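Local coordinates for flagellar biosynthetic protein FliP (Thermotoga maritima MSB8, PDB 5H72), which probably takes part in flagellum-specific protein export as a membrane component of the type III export gate, represented here by its periplasmic domain, at residues N39-K51 with V67-V79. Numbering follows the deposited sequence.
Sequences NHHNEDNVFMLAK and VLIPAFVLGELEV
Asn45 sits as a knob in the hole formed by Ala71, Leu74, Gly75 and Glu78 on the surface of helix 67-79, a worked example of a polar knob. Its ND2 gives an almost straight hydrogen bond to OE1 of Glu78 (3.2 Å, 176°), lying in the amide's own plane but somewhat out of the carboxylate's, on the syn side of OE1. A second, weak bond runs from Asn45 ND2 to the backbone O of Ala71 at 3.4 Å, so one buried nitrogen is held by both a side chain and the backbone. With chi1 at -67°, the Asn45 amide swings back beside its backbone N and lies against the backbone of Gly75; nearer its own backbone, CB of Asn45 lies 3.7 Å from CB of Ala71. The backbones come closest at this pair, with CA of Asn45 5.0 Å from CA of Ala71. Further along, the contact turns apolar. Leu49 lays CD2 3.7 Å from CB of Pro70 and also near Ala71, Val46 sets CG2 against the Ala71 methyl, and CG1 of Val67 meets CB of Leu49 at 3.9 Å. These two helices, 43-51 and 67-79, run in roughly opposed directions but strongly inclined, their axes 8.4 Å apart and 136° between directions, within the all-helical periplasmic domain of FliP. Before the shorter one, a Schellman motif with His41 at C-prime ends helix 17-39. His40 is the first residue to leave helical geometry there, and CG2 of Val79 lies over one face of its ring in a CH-pi contact, 4.2 Å from the His40 centroid. Behind Val46 stand Leu37, Ile60 and Ala63. Phe22 of a second subunit packs on Pro70 and Leu74, and Arg28 of a third forms a salt bridge with Glu76.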
# COMPACT_ATOMS: atom_id res chain seq x y z
N ASN A 39 14.20 13.90 -3.81
CA ASN A 39 14.75 14.32 -2.53
C ASN A 39 15.80 13.35 -1.99
O ASN A 39 16.65 13.75 -1.20
CB ASN A 39 13.61 14.52 -1.52
CG ASN A 39 12.80 15.80 -1.80
OD1 ASN A 39 13.27 16.71 -2.50
ND2 ASN A 39 11.59 15.88 -1.25
N HIS A 40 15.78 12.11 -2.45
CA HIS A 40 16.80 11.14 -2.06
C HIS A 40 17.76 10.82 -3.22
O HIS A 40 18.55 9.89 -3.14
CB HIS A 40 16.15 9.86 -1.53
CG HIS A 40 15.31 10.08 -0.31
ND1 HIS A 40 15.85 10.36 0.93
CD2 HIS A 40 13.97 10.06 -0.14
CE1 HIS A 40 14.87 10.50 1.81
NE2 HIS A 40 13.72 10.33 1.19
N HIS A 41 17.68 11.60 -4.29
CA HIS A 41 18.64 11.52 -5.40
C HIS A 41 18.69 10.14 -5.99
O HIS A 41 19.77 9.59 -6.22
CB HIS A 41 20.03 11.96 -4.94
CG HIS A 41 20.02 13.24 -4.15
ND1 HIS A 41 19.99 13.27 -2.77
CD2 HIS A 41 20.00 14.53 -4.55
CE1 HIS A 41 19.96 14.52 -2.35
NE2 HIS A 41 19.97 15.31 -3.42
N ASN A 42 17.52 9.57 -6.23
CA ASN A 42 17.39 8.22 -6.73
C ASN A 42 16.83 8.19 -8.14
O ASN A 42 16.41 7.14 -8.61
CB ASN A 42 16.49 7.39 -5.80
CG ASN A 42 17.22 6.88 -4.58
OD1 ASN A 42 16.68 6.84 -3.48
ND2 ASN A 42 18.47 6.49 -4.78
N GLU A 43 16.80 9.34 -8.80
CA GLU A 43 16.19 9.42 -10.14
C GLU A 43 16.75 8.39 -11.11
O GLU A 43 16.05 7.92 -11.99
CB GLU A 43 16.36 10.81 -10.75
CG GLU A 43 15.92 11.96 -9.86
CD GLU A 43 17.05 12.49 -8.99
OE1 GLU A 43 18.04 11.75 -8.77
OE2 GLU A 43 16.96 13.65 -8.55
N ASP A 44 18.02 8.03 -10.93
CA ASP A 44 18.66 7.06 -11.82
C ASP A 44 17.87 5.76 -11.91
O ASP A 44 17.84 5.13 -12.97
CB ASP A 44 20.09 6.77 -11.36
CG ASP A 44 21.09 7.79 -11.91
OD1 ASP A 44 20.80 8.41 -12.96
OD2 ASP A 44 22.16 7.96 -11.29
N ASN A 45 17.24 5.35 -10.81
CA ASN A 45 16.39 4.16 -10.83
C ASN A 45 15.37 4.22 -11.94
O ASN A 45 15.15 3.24 -12.64
CB ASN A 45 15.67 3.97 -9.49
CG ASN A 45 16.61 3.65 -8.35
OD1 ASN A 45 17.77 3.30 -8.57
ND2 ASN A 45 16.11 3.76 -7.13
N VAL A 46 14.75 5.39 -12.11
CA VAL A 46 13.75 5.56 -13.15
C VAL A 46 14.37 5.39 -14.52
O VAL A 46 13.89 4.58 -15.33
CB VAL A 46 13.11 6.94 -13.08
CG1 VAL A 46 12.06 7.08 -14.17
CG2 VAL A 46 12.52 7.18 -11.70
N PHE A 47 15.43 6.14 -14.79
CA PHE A 47 16.14 6.07 -16.07
C PHE A 47 16.67 4.67 -16.36
O PHE A 47 16.57 4.19 -17.49
CB PHE A 47 17.29 7.08 -16.09
CG PHE A 47 16.83 8.50 -16.12
CD1 PHE A 47 16.12 8.99 -17.21
CD2 PHE A 47 17.08 9.35 -15.06
CE1 PHE A 47 15.68 10.29 -17.24
CE2 PHE A 47 16.64 10.66 -15.09
CZ PHE A 47 15.93 11.13 -16.19
N MET A 48 17.23 4.02 -15.35
CA MET A 48 17.74 2.66 -15.53
C MET A 48 16.61 1.72 -15.93
O MET A 48 16.74 0.97 -16.90
CB MET A 48 18.42 2.16 -14.25
CG MET A 48 18.72 0.66 -14.29
SD MET A 48 19.36 -0.03 -12.74
CE MET A 48 17.94 0.10 -11.65
N LEU A 49 15.50 1.76 -15.20
CA LEU A 49 14.37 0.89 -15.48
C LEU A 49 13.75 1.21 -16.84
O LEU A 49 13.24 0.33 -17.52
CB LEU A 49 13.31 0.99 -14.38
CG LEU A 49 13.32 -0.10 -13.30
CD1 LEU A 49 14.73 -0.51 -12.92
CD2 LEU A 49 12.57 0.35 -12.06
N ALA A 50 13.81 2.49 -17.22
CA ALA A 50 13.26 2.94 -18.49
C ALA A 50 14.07 2.41 -19.66
O ALA A 50 13.52 1.91 -20.64
CB ALA A 50 13.22 4.47 -18.54
N LYS A 51 15.39 2.52 -19.53
CA LYS A 51 16.31 2.07 -20.56
C LYS A 51 16.13 0.59 -20.85
O LYS A 51 16.03 0.19 -22.01
CB LYS A 51 17.75 2.37 -20.14
CG LYS A 51 18.73 2.43 -21.30
CD LYS A 51 20.16 2.58 -20.80
CE LYS A 51 20.63 1.32 -20.10
NZ LYS A 51 22.07 1.41 -19.70
N VAL A 67 7.12 1.91 -14.69
CA VAL A 67 8.52 2.20 -14.45
C VAL A 67 8.67 2.97 -13.14
O VAL A 67 9.54 2.67 -12.32
CB VAL A 67 9.13 3.05 -15.61
CG1 VAL A 67 10.48 3.61 -15.23
CG2 VAL A 67 9.22 2.23 -16.88
N LEU A 68 7.82 3.97 -12.96
CA LEU A 68 7.93 4.88 -11.83
C LEU A 68 7.76 4.15 -10.49
O LEU A 68 8.56 4.34 -9.58
CB LEU A 68 6.90 6.01 -11.95
CG LEU A 68 6.98 7.18 -10.96
CD1 LEU A 68 8.34 7.87 -11.03
CD2 LEU A 68 5.86 8.18 -11.25
N ILE A 69 6.75 3.31 -10.39
CA ILE A 69 6.47 2.63 -9.13
C ILE A 69 7.59 1.67 -8.70
O ILE A 69 8.02 1.72 -7.55
CB ILE A 69 5.11 1.88 -9.20
CG1 ILE A 69 3.98 2.89 -9.38
CG2 ILE A 69 4.87 1.08 -7.93
CD1 ILE A 69 2.65 2.27 -9.63
N PRO A 70 8.09 0.81 -9.62
CA PRO A 70 9.23 -0.02 -9.19
C PRO A 70 10.48 0.79 -8.82
O PRO A 70 11.18 0.41 -7.87
CB PRO A 70 9.51 -0.90 -10.42
CG PRO A 70 8.25 -0.91 -11.18
CD PRO A 70 7.63 0.43 -10.97
N ALA A 71 10.75 1.87 -9.53
CA ALA A 71 11.90 2.72 -9.21
C ALA A 71 11.73 3.32 -7.82
O ALA A 71 12.68 3.40 -7.05
CB ALA A 71 12.07 3.82 -10.25
N PHE A 72 10.50 3.73 -7.52
CA PHE A 72 10.17 4.33 -6.23
C PHE A 72 10.44 3.35 -5.10
O PHE A 72 11.12 3.69 -4.13
CB PHE A 72 8.70 4.78 -6.23
CG PHE A 72 8.13 5.04 -4.85
CD1 PHE A 72 8.48 6.17 -4.14
CD2 PHE A 72 7.20 4.16 -4.30
CE1 PHE A 72 7.94 6.41 -2.89
CE2 PHE A 72 6.65 4.39 -3.05
CZ PHE A 72 7.02 5.52 -2.34
N VAL A 73 9.92 2.13 -5.25
CA VAL A 73 10.10 1.08 -4.26
C VAL A 73 11.57 0.74 -4.06
O VAL A 73 12.04 0.62 -2.93
CB VAL A 73 9.33 -0.21 -4.65
CG1 VAL A 73 9.65 -1.35 -3.68
CG2 VAL A 73 7.85 0.07 -4.68
N LEU A 74 12.29 0.57 -5.16
CA LEU A 74 13.74 0.37 -5.09
C LEU A 74 14.38 1.49 -4.31
O LEU A 74 15.18 1.24 -3.40
CB LEU A 74 14.36 0.29 -6.48
CG LEU A 74 14.25 -1.04 -7.22
CD1 LEU A 74 15.13 -1.01 -8.46
CD2 LEU A 74 14.64 -2.21 -6.31
N GLY A 75 14.01 2.72 -4.65
CA GLY A 75 14.49 3.90 -3.95
C GLY A 75 14.24 3.87 -2.45
O GLY A 75 15.13 4.20 -1.66
N GLU A 76 13.04 3.46 -2.04
CA GLU A 76 12.72 3.45 -0.61
C GLU A 76 13.52 2.39 0.14
O GLU A 76 13.94 2.61 1.27
CB GLU A 76 11.22 3.19 -0.38
CG GLU A 76 10.31 4.32 -0.85
CD GLU A 76 10.62 5.63 -0.16
OE1 GLU A 76 10.85 5.61 1.06
OE2 GLU A 76 10.64 6.68 -0.84
N LEU A 77 13.74 1.24 -0.48
CA LEU A 77 14.50 0.18 0.16
C LEU A 77 15.96 0.60 0.31
O LEU A 77 16.55 0.41 1.38
CB LEU A 77 14.37 -1.13 -0.62
CG LEU A 77 12.97 -1.75 -0.55
CD1 LEU A 77 12.76 -2.79 -1.64
CD2 LEU A 77 12.69 -2.35 0.83
N GLU A 78 16.53 1.21 -0.73
CA GLU A 78 17.90 1.73 -0.66
C GLU A 78 18.08 2.70 0.50
O GLU A 78 19.06 2.62 1.23
CB GLU A 78 18.29 2.41 -1.98
CG GLU A 78 18.52 1.42 -3.13
CD GLU A 78 18.18 2.01 -4.50
OE1 GLU A 78 17.87 3.23 -4.57
OE2 GLU A 78 18.20 1.26 -5.50
N VAL A 79 17.13 3.61 0.67
CA VAL A 79 17.21 4.54 1.79
C VAL A 79 16.95 3.81 3.11
O VAL A 79 17.61 4.09 4.11
CB VAL A 79 16.21 5.72 1.63
CG1 VAL A 79 16.27 6.67 2.84
CG2 VAL A 79 16.48 6.47 0.33